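Local coordinates for DUF4393 domain-containing protein (Alcanivorax borkumensis, PDB 3H35), which is of unknown function but belongs to the abortive infection alpha family and may take part in defence against bacteriophages, at residues Glu48-Ser53 against Arg169-Leu174; Ala59-Ala64 against Ser92-Ala97; Ala98-Asn103 against Ala107-His112; Glu126-Asp131 against Arg159-Ile164. All coordinates share one frame; numbering follows the deposited sequence.

How the interactions relate
Following the chain from its N terminus, interaction 1 opens first, on helix 42-52, and closes last, on helix 166-175, so the other three contacts all nest inside its loop. Interactions 2, 3 and 4 then follow one another in series without crossing. Interaction 2 joins helix 56-65 to helix 94-98 around the hairpin of strands 71-77 and 87-91; interaction 3 closes the short link from helix 94-98 into helix 106-115; interaction 4 runs from the start of helix 129-137, through helix 139-151, back to strand 156-164. Physical touches join them as well: L51 and W172 pack on helix 56-65, R60 reaches A98, and N93 meets D131.

Interaction 1: Glu48-Ser53 against Arg169-Leu174; sequences ERHLAS and RQLWTL
L51 and L171 meet branch against backbone rather than branch against branch. The CD1 methyl of L51 lies 3.6 Å from L171 O and 4.1 Å from L171 CB, so one leucine tip rests on the surface of the opposing helix. L171 also reaches H50, the residue before L51: its CD1 is 3.7 Å from H50 CB, at the root of the imidazole. The two side chains of this second pair run across each other at a slant, and the methyl meets the histidine neither squarely over its face nor at its edge. W172 starts out facing away, but the six-membered part of its indole swings back, bringing CE3 to 4.4 Å from L51 CD1.

This is nearly perpendicular helix packing, with the short axes at 93° and 10.3 Å apart, and it joins the helix near the N terminus of the modelled chain to the one at its C-terminal end. L62 of helix 56-65 touches both L51 and W172, which extends the apolar cluster beyond the pair.

The imidazole of H50 has polar partners at both nitrogens. R49 NH2 donates to H50 NE2 in a long bond of 3.3 Å, in the guanidinium plane but tilted from the ring plane, while ND1 bonds to Q116. CG of R49, anti to its backbone nitrogen (chi1 -176°), lies over the centre of one ring face, and a bend at chi3 (83°) brings the guanidinium to NE2. H112 of a second subunit also meets the imidazole.

Interaction 2: Ala59-Ala64 against Ser92-Ala97; sequences ARLLAA and SNAGRA
S92 OG is gripped from two directions beside the methyl of A94, which L61 touches from the other helix. A94 N donates to S92 OG over 3.0 Å at 160°, closing an ST turn that sets the approach to helix 94-98, and the same oxygen is also hydrogen-bonded to A72 O of strand 71-77. Turn, helix and sheet are thereby linked.

The contact across the segments is apolar and buried. L61 sends its CD2 methyl onto helix 94-98, 3.8 Å from G95 N and 4.2 Å from A94 CB. Its CG lies opposite the carbonyl carbon (chi1 -74°), and from there the methyl reaches across although CB itself does not point straight at the other helix. At G95 the main chain itself forms the surface met by the leucine.

At the outer side, water 1 donates to A97 O over 3.3 Å and accepts a weak bond from R60 NH2 at 3.1 Å, lying in the guanidinium plane at its edge. R60 NE has a firmer partner in A98 O. The union of the helices thus rests on one leucine methyl against the A94 methyl and the G95 backbone; no direct hydrogen bond joins the two segments, and a water weakly held by R60 bridges them.

Interaction 3: Ala98-Asn103 against Ala107-His112; sequences AGIQCN and ALYLNH. With EDO (1,2-ethanediol), chain D.
I100 and C102 meet the ring of Y109 just after a Schellman motif has ended helix 94-98. That motif turns at G99, whose positive phi of 74° takes the chain out of the helix and into the link that leads to helix 106-115.

I100 comes first. Its CG1 sits between the backbone nitrogen and the carbonyl carbon (chi1 61°), and the chain carries CD1 to the rim of the tyrosine, 3.9 Å from Y109 CE2 and close to the ring plane. The two side chains run alongside each other with opposite headings, and the methyl meets the aromatic ring at its edge and does not cover a face.

Q101 turns to the third subunit, where its OE1 accepts from A42 N, while its own backbone nitrogen bonds to D57.

C102 adds backbone to the contact: its carbonyl oxygen lies 3.6 Å from Y109 CE2, approaching the ring obliquely, and its CB is 4.1 Å from Y109 OH. The phenol oxygen is itself hydrogen-bonded to D57 of helix 56-65. As D57 also receives the backbone nitrogens of Q101 and C102, one carboxylate ties the link and the tyrosine to the same helix.

Farther along helix 106-115, N111 ND2 bonds to A115 O of the third subunit, and N111 OD1 accepts a 2.6 Å hydrogen bond from O1 of an ethanediol, probably a crystallisation additive.

Interaction 4: Glu126-Asp131 against Arg159-Ile164; sequences ESLRTD and RETLRI
R129 reaches R159 only with its far end. From CB the chain runs out with CG anti to the backbone nitrogen (chi1 -170°) and stays extended to CD, where a bend turns the guanidinium toward E126. NE donates to E126 OE2 over 2.9 Å, nearly straight at 173° and within the guanidinium plane. NH2 takes the other oxygen, E126 OE1, at 2.8 Å on its syn lone pair, though tilted from the plane. This side-on, two-nitrogen salt bridge fixes the rotation of the group and leaves NH1 beside the guanidinium of R159.

There NH1 lies 3.4 Å from R159 NH1, two donors with no bond between them and guanidinium planes 62° apart. Water 2 accepts from both, at 2.9 Å from R129 NH1 and 3.1 Å from R159 NH1, at the edge of each group. E126, paired with R129, and E136, a salt-bridge partner of R159 NH2, probably offset the repulsion of the like charges.

Deeper in, L128 CD1 touches T161 CG2 at 4.3 Å. L128 occupies the N-cap position of helix 129-137, so the contact sets the start of a helix beside strand 156-164, an inner strand of a four-stranded antiparallel sheet.

Interaction 1: Glu48-Ser53 against Arg169-Leu174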
loop_
_atom_site.group_PDB
_atom_site.type_symbol
_atom_site.label_atom_id
_atom_site.label_comp_id
_atom_site.label_asym_id
_atom_site.label_seq_id
_atom_site.Cartn_x
_atom_site.Cartn_y
_atom_site.Cartn_z
ATOM N N GLU A 48 7.897 10.084 -13.855
ATOM C CA GLU A 48 6.528 10.233 -14.379
ATOM C C GLU A 48 5.515 9.500 -13.526
ATOM O O GLU A 48 4.465 10.024 -13.178
ATOM C CB GLU A 48 6.381 9.664 -15.773
ATOM C CG GLU A 48 6.784 10.608 -16.840
ATOM C CD GLU A 48 6.056 11.944 -16.679
ATOM O OE1 GLU A 48 4.778 11.925 -16.786
ATOM O OE2 GLU A 48 6.774 12.966 -16.386
ATOM N N ARG A 49 5.841 8.252 -13.257
ATOM C CA ARG A 49 4.936 7.335 -12.614
ATOM C C ARG A 49 4.672 7.707 -11.142
ATOM O O ARG A 49 3.563 7.566 -10.647
ATOM C CB ARG A 49 5.596 5.961 -12.718
ATOM C CG ARG A 49 4.867 4.844 -12.231
ATOM C CD ARG A 49 5.644 3.548 -12.539
ATOM N NE ARG A 49 6.678 3.251 -11.557
ATOM C CZ ARG A 49 7.505 2.219 -11.662
ATOM N NH1 ARG A 49 7.471 1.446 -12.738
ATOM N NH2 ARG A 49 8.386 1.977 -10.703
ATOM N N HIS A 50 5.682 8.177 -10.431
ATOM C CA HIS A 50 5.519 8.435 -9.015
ATOM C C HIS A 50 5.360 9.903 -8.658
ATOM O O HIS A 50 4.771 10.174 -7.645
ATOM C CB HIS A 50 6.655 7.824 -8.216
ATOM C CG HIS A 50 6.711 6.335 -8.326
ATOM N ND1 HIS A 50 5.667 5.528 -7.927
ATOM C CD2 HIS A 50 7.661 5.507 -8.816
ATOM C CE1 HIS A 50 5.981 4.259 -8.144
ATOM N NE2 HIS A 50 7.195 4.218 -8.665
ATOM N N LEU A 51 5.873 10.838 -9.463
ATOM C CA LEU A 51 5.822 12.270 -9.099
ATOM C C LEU A 51 4.871 13.023 -10.033
ATOM O O LEU A 51 4.038 13.761 -9.556
ATOM C CB LEU A 51 7.209 12.960 -9.130
ATOM C CG LEU A 51 8.243 12.455 -8.122
ATOM C CD1 LEU A 51 9.536 13.285 -8.256
ATOM C CD2 LEU A 51 7.641 12.413 -6.670
ATOM N N ALA A 52 4.967 12.817 -11.343
ATOM C CA ALA A 52 4.128 13.574 -12.277
ATOM C C ALA A 52 2.683 13.139 -12.088
ATOM O O ALA A 52 1.774 13.942 -12.305
ATOM C CB ALA A 52 4.570 13.375 -13.747
ATOM N N SER A 53 2.479 11.897 -11.632
ATOM C CA SER A 53 1.121 11.392 -11.393
ATOM C C SER A 53 0.479 11.930 -10.093
ATOM O O SER A 53 -0.696 11.735 -9.842
ATOM C CB SER A 53 1.161 9.860 -11.334
ATOM O OG SER A 53 1.885 9.428 -10.182
ATOM N N ARG A 169 13.058 11.022 -1.457
ATOM C CA ARG A 169 14.204 11.885 -1.652
ATOM C C ARG A 169 14.916 11.480 -2.925
ATOM O O ARG A 169 15.321 12.330 -3.707
ATOM C CB ARG A 169 15.109 11.792 -0.435
ATOM C CG ARG A 169 16.342 12.691 -0.437
ATOM C CD ARG A 169 17.212 12.394 0.850
ATOM N NE ARG A 169 16.528 12.804 2.096
ATOM C CZ ARG A 169 16.009 12.001 3.042
ATOM N NH1 ARG A 169 16.045 10.654 2.971
ATOM N NH2 ARG A 169 15.427 12.569 4.107
ATOM N N GLN A 170 15.044 10.165 -3.154
ATOM C CA GLN A 170 15.728 9.676 -4.332
ATOM C C GLN A 170 14.970 10.108 -5.558
ATOM O O GLN A 170 15.568 10.587 -6.512
ATOM C CB GLN A 170 15.847 8.146 -4.335
ATOM C CG GLN A 170 16.551 7.604 -5.585
ATOM C CD GLN A 170 16.727 6.095 -5.531
ATOM O OE1 GLN A 170 16.158 5.413 -4.672
ATOM N NE2 GLN A 170 17.560 5.583 -6.409
ATOM N N LEU A 171 13.638 9.974 -5.525
ATOM C CA LEU A 171 12.810 10.417 -6.678
ATOM C C LEU A 171 12.890 11.939 -6.919
ATOM O O LEU A 171 13.003 12.410 -8.077
ATOM C CB LEU A 171 11.345 9.995 -6.498
ATOM C CG LEU A 171 11.082 8.508 -6.800
ATOM C CD1 LEU A 171 9.752 8.132 -6.171
ATOM C CD2 LEU A 171 11.190 8.276 -8.350
ATOM N N TRP A 172 12.818 12.698 -5.827
ATOM C CA TRP A 172 12.927 14.150 -5.913
ATOM C C TRP A 172 14.221 14.529 -6.584
ATOM O O TRP A 172 14.232 15.321 -7.491
ATOM C CB TRP A 172 12.907 14.793 -4.535
ATOM C CG TRP A 172 12.512 16.251 -4.602
ATOM C CD1 TRP A 172 13.330 17.339 -4.533
ATOM C CD2 TRP A 172 11.189 16.747 -4.803
ATOM N NE1 TRP A 172 12.582 18.487 -4.644
ATOM C CE2 TRP A 172 11.264 18.144 -4.804
ATOM C CE3 TRP A 172 9.938 16.138 -4.946
ATOM C CZ2 TRP A 172 10.139 18.946 -4.986
ATOM C CZ3 TRP A 172 8.815 16.943 -5.100
ATOM C CH2 TRP A 172 8.930 18.331 -5.127
ATOM N N THR A 173 15.315 13.936 -6.134
ATOM C CA THR A 173 16.617 14.205 -6.745
ATOM C C THR A 173 16.716 13.826 -8.226
ATOM O O THR A 173 17.319 14.565 -9.013
ATOM C CB THR A 173 17.732 13.510 -5.963
ATOM O OG1 THR A 173 17.727 14.028 -4.634
ATOM C CG2 THR A 173 19.107 13.763 -6.602
ATOM N N LEU A 174 16.125 12.698 -8.607
ATOM C CA LEU A 174 16.040 12.362 -10.035
ATOM C C LEU A 174 15.274 13.421 -10.805
ATOM O O LEU A 174 15.642 13.736 -11.919
ATOM C CB LEU A 174 15.345 11.033 -10.277
ATOM C CG LEU A 174 16.102 9.768 -9.869
ATOM C CD1 LEU A 174 15.140 8.554 -10.014
ATOM C CD2 LEU A 174 17.410 9.593 -10.662
#

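Interaction 2: Ala59-Ala64 against Ser92-Ala97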
loop_
_atom_site.group_PDB
_atom_site.type_symbol
_atom_site.label_atom_id
_atom_site.label_comp_id
_atom_site.label_asym_id
_atom_site.label_seq_id
_atom_site.Cartn_x
_atom_site.Cartn_y
_atom_site.Cartn_z
ATOM N N ALA A 59 1.767 17.013 -4.657
ATOM C CA ALA A 59 3.067 17.458 -5.098
ATOM C C ALA A 59 3.552 18.614 -4.195
ATOM O O ALA A 59 4.753 18.693 -3.857
ATOM C CB ALA A 59 3.007 17.910 -6.564
ATOM N N ARG A 60 2.621 19.516 -3.844
ATOM C CA ARG A 60 2.946 20.623 -2.959
ATOM C C ARG A 60 3.331 20.122 -1.551
ATOM O O ARG A 60 4.260 20.656 -0.919
ATOM C CB ARG A 60 1.785 21.644 -2.925
ATOM C CG ARG A 60 1.631 22.454 -4.218
ATOM C CD ARG A 60 0.649 23.572 -4.081
ATOM N NE ARG A 60 1.251 24.593 -3.249
ATOM C CZ ARG A 60 1.958 25.627 -3.678
ATOM N NH1 ARG A 60 2.128 25.849 -4.979
ATOM N NH2 ARG A 60 2.486 26.465 -2.791
ATOM N N LEU A 61 2.632 19.075 -1.066
ATOM C CA LEU A 61 3.008 18.420 0.195
ATOM C C LEU A 61 4.404 17.800 0.127
ATOM O O LEU A 61 5.208 17.972 1.022
ATOM C CB LEU A 61 2.005 17.317 0.584
ATOM C CG LEU A 61 0.653 17.768 1.110
ATOM C CD1 LEU A 61 -0.349 16.564 1.109
ATOM C CD2 LEU A 61 0.861 18.405 2.497
ATOM N N LEU A 62 4.690 17.064 -0.945
ATOM C CA LEU A 62 6.015 16.467 -1.092
ATOM C C LEU A 62 7.085 17.563 -1.177
ATOM O O LEU A 62 8.144 17.449 -0.575
ATOM C CB LEU A 62 6.078 15.513 -2.286
ATOM C CG LEU A 62 7.286 14.551 -2.308
ATOM C CD1 LEU A 62 7.392 13.699 -1.009
ATOM C CD2 LEU A 62 7.258 13.608 -3.538
ATOM N N ALA A 63 6.810 18.627 -1.937
ATOM C CA ALA A 63 7.731 19.752 -2.012
ATOM C C ALA A 63 8.045 20.297 -0.614
ATOM O O ALA A 63 9.179 20.592 -0.308
ATOM C CB ALA A 63 7.131 20.910 -2.901
ATOM N N ALA A 64 7.022 20.458 0.200
ATOM C CA ALA A 64 7.193 21.045 1.529
ATOM C C ALA A 64 8.072 20.095 2.376
ATOM O O ALA A 64 8.830 20.533 3.234
ATOM C CB ALA A 64 5.815 21.303 2.193
ATOM N N SER A 92 -2.834 15.605 9.131
ATOM C CA SER A 92 -1.766 16.546 9.421
ATOM C C SER A 92 -2.266 17.907 9.072
ATOM O O SER A 92 -3.228 18.018 8.306
ATOM C CB SER A 92 -0.521 16.228 8.595
ATOM O OG SER A 92 0.512 17.175 8.831
ATOM N N ASN A 93 -1.629 18.938 9.633
ATOM C CA ASN A 93 -1.865 20.319 9.203
ATOM C C ASN A 93 -0.787 20.834 8.251
ATOM O O ASN A 93 -0.780 22.009 7.924
ATOM C CB ASN A 93 -2.069 21.272 10.416
ATOM C CG ASN A 93 -0.867 21.342 11.322
ATOM O OD1 ASN A 93 -0.016 20.448 11.321
ATOM N ND2 ASN A 93 -0.790 22.408 12.127
ATOM N N ALA A 94 0.086 19.944 7.776
ATOM C CA ALA A 94 1.164 20.307 6.848
ATOM C C ALA A 94 0.591 20.951 5.572
ATOM O O ALA A 94 1.255 21.731 4.933
ATOM C CB ALA A 94 2.002 19.079 6.482
ATOM N N GLY A 95 -0.648 20.617 5.211
ATOM C CA GLY A 95 -1.304 21.234 4.051
ATOM C C GLY A 95 -1.347 22.745 4.090
ATOM O O GLY A 95 -1.225 23.400 3.050
ATOM N N ARG A 96 -1.463 23.298 5.298
ATOM C CA ARG A 96 -1.581 24.730 5.464
ATOM C C ARG A 96 -0.287 25.401 5.026
ATOM O O ARG A 96 -0.306 26.248 4.159
ATOM C CB ARG A 96 -1.910 25.111 6.914
ATOM C CG ARG A 96 -3.090 24.331 7.574
ATOM C CD ARG A 96 -4.407 24.588 6.878
ATOM N NE ARG A 96 -5.544 24.034 7.615
ATOM C CZ ARG A 96 -6.819 24.111 7.215
ATOM N NH1 ARG A 96 -7.780 23.569 7.967
ATOM N NH2 ARG A 96 -7.138 24.723 6.078
ATOM N N ALA A 97 0.853 24.988 5.567
ATOM C CA ALA A 97 2.104 25.600 5.171
ATOM C C ALA A 97 2.419 25.246 3.745
ATOM O O ALA A 97 3.075 26.020 3.065
ATOM C CB ALA A 97 3.247 25.143 6.072
HETATM O O HOH W 1 2.975 27.395 0.074
#

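Interaction 3: Ala98-Asn103 against Ala107-His112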
loop_
_atom_site.group_PDB
_atom_site.type_symbol
_atom_site.label_atom_id
_atom_site.label_comp_id
_atom_site.label_asym_id
_atom_site.label_seq_id
_atom_site.Cartn_x
_atom_site.Cartn_y
_atom_site.Cartn_z
ATOM N N ALA A 98 1.963 24.083 3.278
ATOM C CA ALA A 98 2.299 23.645 1.920
ATOM C C ALA A 98 1.500 24.374 0.840
ATOM O O ALA A 98 1.819 24.260 -0.328
ATOM C CB ALA A 98 2.120 22.132 1.767
ATOM N N GLY A 99 0.446 25.076 1.246
ATOM C CA GLY A 99 -0.426 25.801 0.314
ATOM C C GLY A 99 -1.359 24.913 -0.506
ATOM O O GLY A 99 -1.715 25.263 -1.606
ATOM N N ILE A 100 -1.761 23.762 0.003
ATOM C CA ILE A 100 -2.673 22.933 -0.775
ATOM C C ILE A 100 -4.045 23.614 -0.966
ATOM O O ILE A 100 -4.536 24.330 -0.086
ATOM C CB ILE A 100 -2.871 21.555 -0.199
ATOM C CG1 ILE A 100 -3.474 21.596 1.218
ATOM C CG2 ILE A 100 -1.523 20.751 -0.187
ATOM C CD1 ILE A 100 -3.947 20.177 1.648
ATOM N N GLN A 101 -4.651 23.362 -2.112
ATOM C CA GLN A 101 -5.971 23.911 -2.419
ATOM C C GLN A 101 -7.061 23.356 -1.510
ATOM O O GLN A 101 -7.819 24.128 -0.903
ATOM C CB GLN A 101 -6.313 23.627 -3.901
ATOM C CG GLN A 101 -7.725 24.078 -4.314
ATOM C CD GLN A 101 -7.923 24.055 -5.813
ATOM O OE1 GLN A 101 -7.310 23.271 -6.541
ATOM N NE2 GLN A 101 -8.779 24.923 -6.278
ATOM N N CYS A 102 -7.140 22.022 -1.393
ATOM C CA CYS A 102 -8.242 21.411 -0.676
ATOM C C CYS A 102 -7.746 20.658 0.536
ATOM O O CYS A 102 -7.398 19.459 0.441
ATOM C CB CYS A 102 -9.016 20.450 -1.580
ATOM S SG CYS A 102 -9.767 21.354 -2.949
ATOM N N ASN A 103 -7.754 21.346 1.661
ATOM C CA ASN A 103 -7.260 20.777 2.872
ATOM C C ASN A 103 -8.188 19.678 3.380
ATOM O O ASN A 103 -7.790 18.866 4.215
ATOM C CB ASN A 103 -7.106 21.842 3.944
ATOM C CG ASN A 103 -6.105 21.441 4.994
ATOM O OD1 ASN A 103 -4.896 21.359 4.717
ATOM N ND2 ASN A 103 -6.595 21.163 6.206
ATOM N N ALA A 107 -6.240 13.682 4.493
ATOM C CA ALA A 107 -6.138 12.272 4.824
ATOM C C ALA A 107 -6.016 11.388 3.570
ATOM O O ALA A 107 -5.181 10.471 3.543
ATOM C CB ALA A 107 -7.302 11.817 5.753
ATOM N N LEU A 108 -6.781 11.695 2.523
ATOM C CA LEU A 108 -6.631 11.002 1.240
ATOM C C LEU A 108 -5.237 11.179 0.660
ATOM O O LEU A 108 -4.612 10.213 0.174
ATOM C CB LEU A 108 -7.638 11.502 0.206
ATOM C CG LEU A 108 -9.049 10.943 0.307
ATOM C CD1 LEU A 108 -10.059 11.923 -0.435
ATOM C CD2 LEU A 108 -9.093 9.491 -0.243
ATOM N N TYR A 109 -4.745 12.418 0.724
ATOM C CA TYR A 109 -3.418 12.705 0.191
ATOM C C TYR A 109 -2.363 11.925 0.936
ATOM O O TYR A 109 -1.439 11.379 0.336
ATOM C CB TYR A 109 -3.093 14.183 0.307
ATOM C CG TYR A 109 -3.959 15.111 -0.517
ATOM C CD1 TYR A 109 -4.609 14.666 -1.690
ATOM C CD2 TYR A 109 -4.101 16.450 -0.158
ATOM C CE1 TYR A 109 -5.387 15.530 -2.454
ATOM C CE2 TYR A 109 -4.887 17.347 -0.935
ATOM C CZ TYR A 109 -5.522 16.879 -2.077
ATOM O OH TYR A 109 -6.263 17.754 -2.862
ATOM N N LEU A 110 -2.455 11.913 2.264
ATOM C CA LEU A 110 -1.464 11.184 3.057
ATOM C C LEU A 110 -1.533 9.685 2.819
ATOM O O LEU A 110 -0.505 9.005 2.759
ATOM C CB LEU A 110 -1.606 11.494 4.526
ATOM C CG LEU A 110 -1.221 12.914 4.955
ATOM C CD1 LEU A 110 -1.692 13.207 6.407
ATOM C CD2 LEU A 110 0.275 13.100 4.827
ATOM N N ASN A 111 -2.736 9.146 2.629
ATOM C CA ASN A 111 -2.849 7.721 2.322
ATOM C C ASN A 111 -2.075 7.392 1.046
ATOM O O ASN A 111 -1.359 6.419 1.005
ATOM C CB ASN A 111 -4.285 7.296 2.125
ATOM C CG ASN A 111 -4.439 5.806 2.198
ATOM O OD1 ASN A 111 -4.479 5.239 3.297
ATOM N ND2 ASN A 111 -4.417 5.158 1.062
ATOM N N HIS A 112 -2.219 8.226 0.019
ATOM C CA HIS A 112 -1.486 8.038 -1.224
ATOM C C HIS A 112 0.042 8.207 -1.070
ATOM O O HIS A 112 0.788 7.379 -1.565
ATOM C CB HIS A 112 -2.003 9.030 -2.285
ATOM C CG HIS A 112 -1.426 8.813 -3.665
ATOM N ND1 HIS A 112 -1.846 7.804 -4.501
ATOM C CD2 HIS A 112 -0.451 9.472 -4.334
ATOM C CE1 HIS A 112 -1.171 7.860 -5.630
ATOM N NE2 HIS A 112 -0.305 8.860 -5.553
HETATM C C1 EDO D . -2.559 6.581 5.907
HETATM O O1 EDO D . -3.893 6.081 5.714
HETATM C C2 EDO D . -1.501 5.540 5.607
HETATM O O2 EDO D . -0.409 5.763 6.484
#

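Interaction 4: Glu126-Asp131 against Arg159-Ile164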
loop_
_atom_site.group_PDB
_atom_site.type_symbol
_atom_site.label_atom_id
_atom_site.label_comp_id
_atom_site.label_asym_id
_atom_site.label_seq_id
_atom_site.Cartn_x
_atom_site.Cartn_y
_atom_site.Cartn_z
ATOM N N GLU A 126 8.442 16.918 20.245
ATOM C CA GLU A 126 7.984 17.785 21.333
ATOM C C GLU A 126 7.679 19.197 20.838
ATOM O O GLU A 126 6.717 19.822 21.282
ATOM C CB GLU A 126 9.000 17.797 22.489
ATOM C CG GLU A 126 8.648 18.750 23.668
ATOM C CD GLU A 126 7.243 18.536 24.246
ATOM O OE1 GLU A 126 6.829 17.375 24.397
ATOM O OE2 GLU A 126 6.538 19.520 24.537
ATOM N N SER A 127 8.481 19.684 19.903
ATOM C CA SER A 127 8.337 21.054 19.399
ATOM C C SER A 127 7.092 21.249 18.540
ATOM O O SER A 127 6.647 22.366 18.343
ATOM C CB SER A 127 9.575 21.445 18.602
ATOM O OG SER A 127 9.587 20.700 17.408
ATOM N N LEU A 128 6.519 20.168 18.034
ATOM C CA LEU A 128 5.270 20.269 17.303
ATOM C C LEU A 128 3.998 20.203 18.191
ATOM O O LEU A 128 2.877 20.077 17.667
ATOM C CB LEU A 128 5.241 19.179 16.226
ATOM C CG LEU A 128 6.284 19.375 15.097
ATOM C CD1 LEU A 128 6.273 18.189 14.154
ATOM C CD2 LEU A 128 6.004 20.620 14.334
ATOM N N ARG A 129 4.158 20.268 19.523
ATOM C CA ARG A 129 3.017 20.109 20.440
ATOM C C ARG A 129 1.766 20.949 20.041
ATOM O O ARG A 129 0.635 20.446 19.956
ATOM C CB ARG A 129 3.421 20.408 21.893
ATOM C CG ARG A 129 2.341 20.032 22.899
ATOM C CD ARG A 129 2.830 20.114 24.355
ATOM N NE ARG A 129 3.740 19.025 24.768
ATOM C CZ ARG A 129 3.358 17.809 25.150
ATOM N NH1 ARG A 129 2.081 17.459 25.164
ATOM N NH2 ARG A 129 4.268 16.920 25.513
ATOM N N THR A 130 1.994 22.228 19.794
ATOM C CA THR A 130 0.913 23.121 19.410
ATOM C C THR A 130 0.199 22.608 18.163
ATOM O O THR A 130 -1.042 22.548 18.143
ATOM C CB THR A 130 1.459 24.517 19.183
ATOM O OG1 THR A 130 1.885 25.026 20.448
ATOM C CG2 THR A 130 0.407 25.431 18.616
ATOM N N ASP A 131 0.978 22.183 17.157
ATOM C CA ASP A 131 0.390 21.621 15.941
ATOM C C ASP A 131 -0.464 20.367 16.158
ATOM O O ASP A 131 -1.529 20.223 15.564
ATOM C CB ASP A 131 1.475 21.335 14.912
ATOM C CG ASP A 131 2.053 22.620 14.332
ATOM O OD1 ASP A 131 1.286 23.356 13.688
ATOM O OD2 ASP A 131 3.247 22.905 14.552
ATOM N N ARG A 159 0.464 10.469 18.239
ATOM C CA ARG A 159 1.165 11.612 17.726
ATOM C C ARG A 159 2.505 11.179 17.136
ATOM O O ARG A 159 3.340 10.585 17.792
ATOM C CB ARG A 159 1.377 12.663 18.800
ATOM C CG ARG A 159 0.091 13.328 19.296
ATOM C CD ARG A 159 0.393 14.147 20.527
ATOM N NE ARG A 159 -0.691 15.047 20.877
ATOM C CZ ARG A 159 -0.602 15.978 21.811
ATOM N NH1 ARG A 159 0.527 16.137 22.504
ATOM N NH2 ARG A 159 -1.630 16.772 22.031
ATOM N N GLU A 160 2.680 11.503 15.862
ATOM C CA GLU A 160 3.864 11.126 15.126
ATOM C C GLU A 160 4.383 12.341 14.323
ATOM O O GLU A 160 3.842 13.454 14.405
ATOM C CB GLU A 160 3.526 9.925 14.236
ATOM C CG GLU A 160 3.083 8.680 15.047
ATOM C CD GLU A 160 2.780 7.462 14.194
ATOM O OE1 GLU A 160 2.374 7.606 13.017
ATOM O OE2 GLU A 160 2.946 6.344 14.712
ATOM N N THR A 161 5.454 12.116 13.579
ATOM C CA THR A 161 6.077 13.140 12.786
ATOM C C THR A 161 6.197 12.709 11.318
ATOM O O THR A 161 6.682 11.614 11.025
ATOM C CB THR A 161 7.453 13.449 13.361
ATOM O OG1 THR A 161 7.313 13.761 14.764
ATOM C CG2 THR A 161 8.087 14.621 12.600
ATOM N N LEU A 162 5.737 13.558 10.408
ATOM C CA LEU A 162 5.735 13.254 8.976
ATOM C C LEU A 162 7.013 13.762 8.394
ATOM O O LEU A 162 7.362 14.906 8.625
ATOM C CB LEU A 162 4.566 13.962 8.287
ATOM C CG LEU A 162 4.390 13.835 6.772
ATOM C CD1 LEU A 162 4.044 12.361 6.409
ATOM C CD2 LEU A 162 3.289 14.832 6.311
ATOM N N ARG A 163 7.694 12.923 7.615
ATOM C CA ARG A 163 8.893 13.314 6.868
ATOM C C ARG A 163 8.943 12.643 5.512
ATOM O O ARG A 163 8.331 11.621 5.334
ATOM C CB ARG A 163 10.151 12.843 7.563
ATOM C CG ARG A 163 10.283 13.278 8.954
ATOM C CD ARG A 163 11.391 12.462 9.582
ATOM N NE ARG A 163 11.278 12.686 10.997
ATOM C CZ ARG A 163 11.727 13.761 11.616
ATOM N NH1 ARG A 163 12.372 14.702 10.950
ATOM N NH2 ARG A 163 11.522 13.876 12.903
ATOM N N ILE A 164 9.768 13.181 4.616
ATOM C CA ILE A 164 10.082 12.538 3.352
ATOM C C ILE A 164 10.858 11.247 3.612
ATOM O O ILE A 164 11.658 11.183 4.534
ATOM C CB ILE A 164 10.887 13.489 2.406
ATOM C CG1 ILE A 164 10.819 12.980 0.963
ATOM C CG2 ILE A 164 12.383 13.613 2.827
ATOM C CD1 ILE A 164 11.130 14.069 -0.042
HETATM O O HOH W 2 -0.268 18.712 24.130
#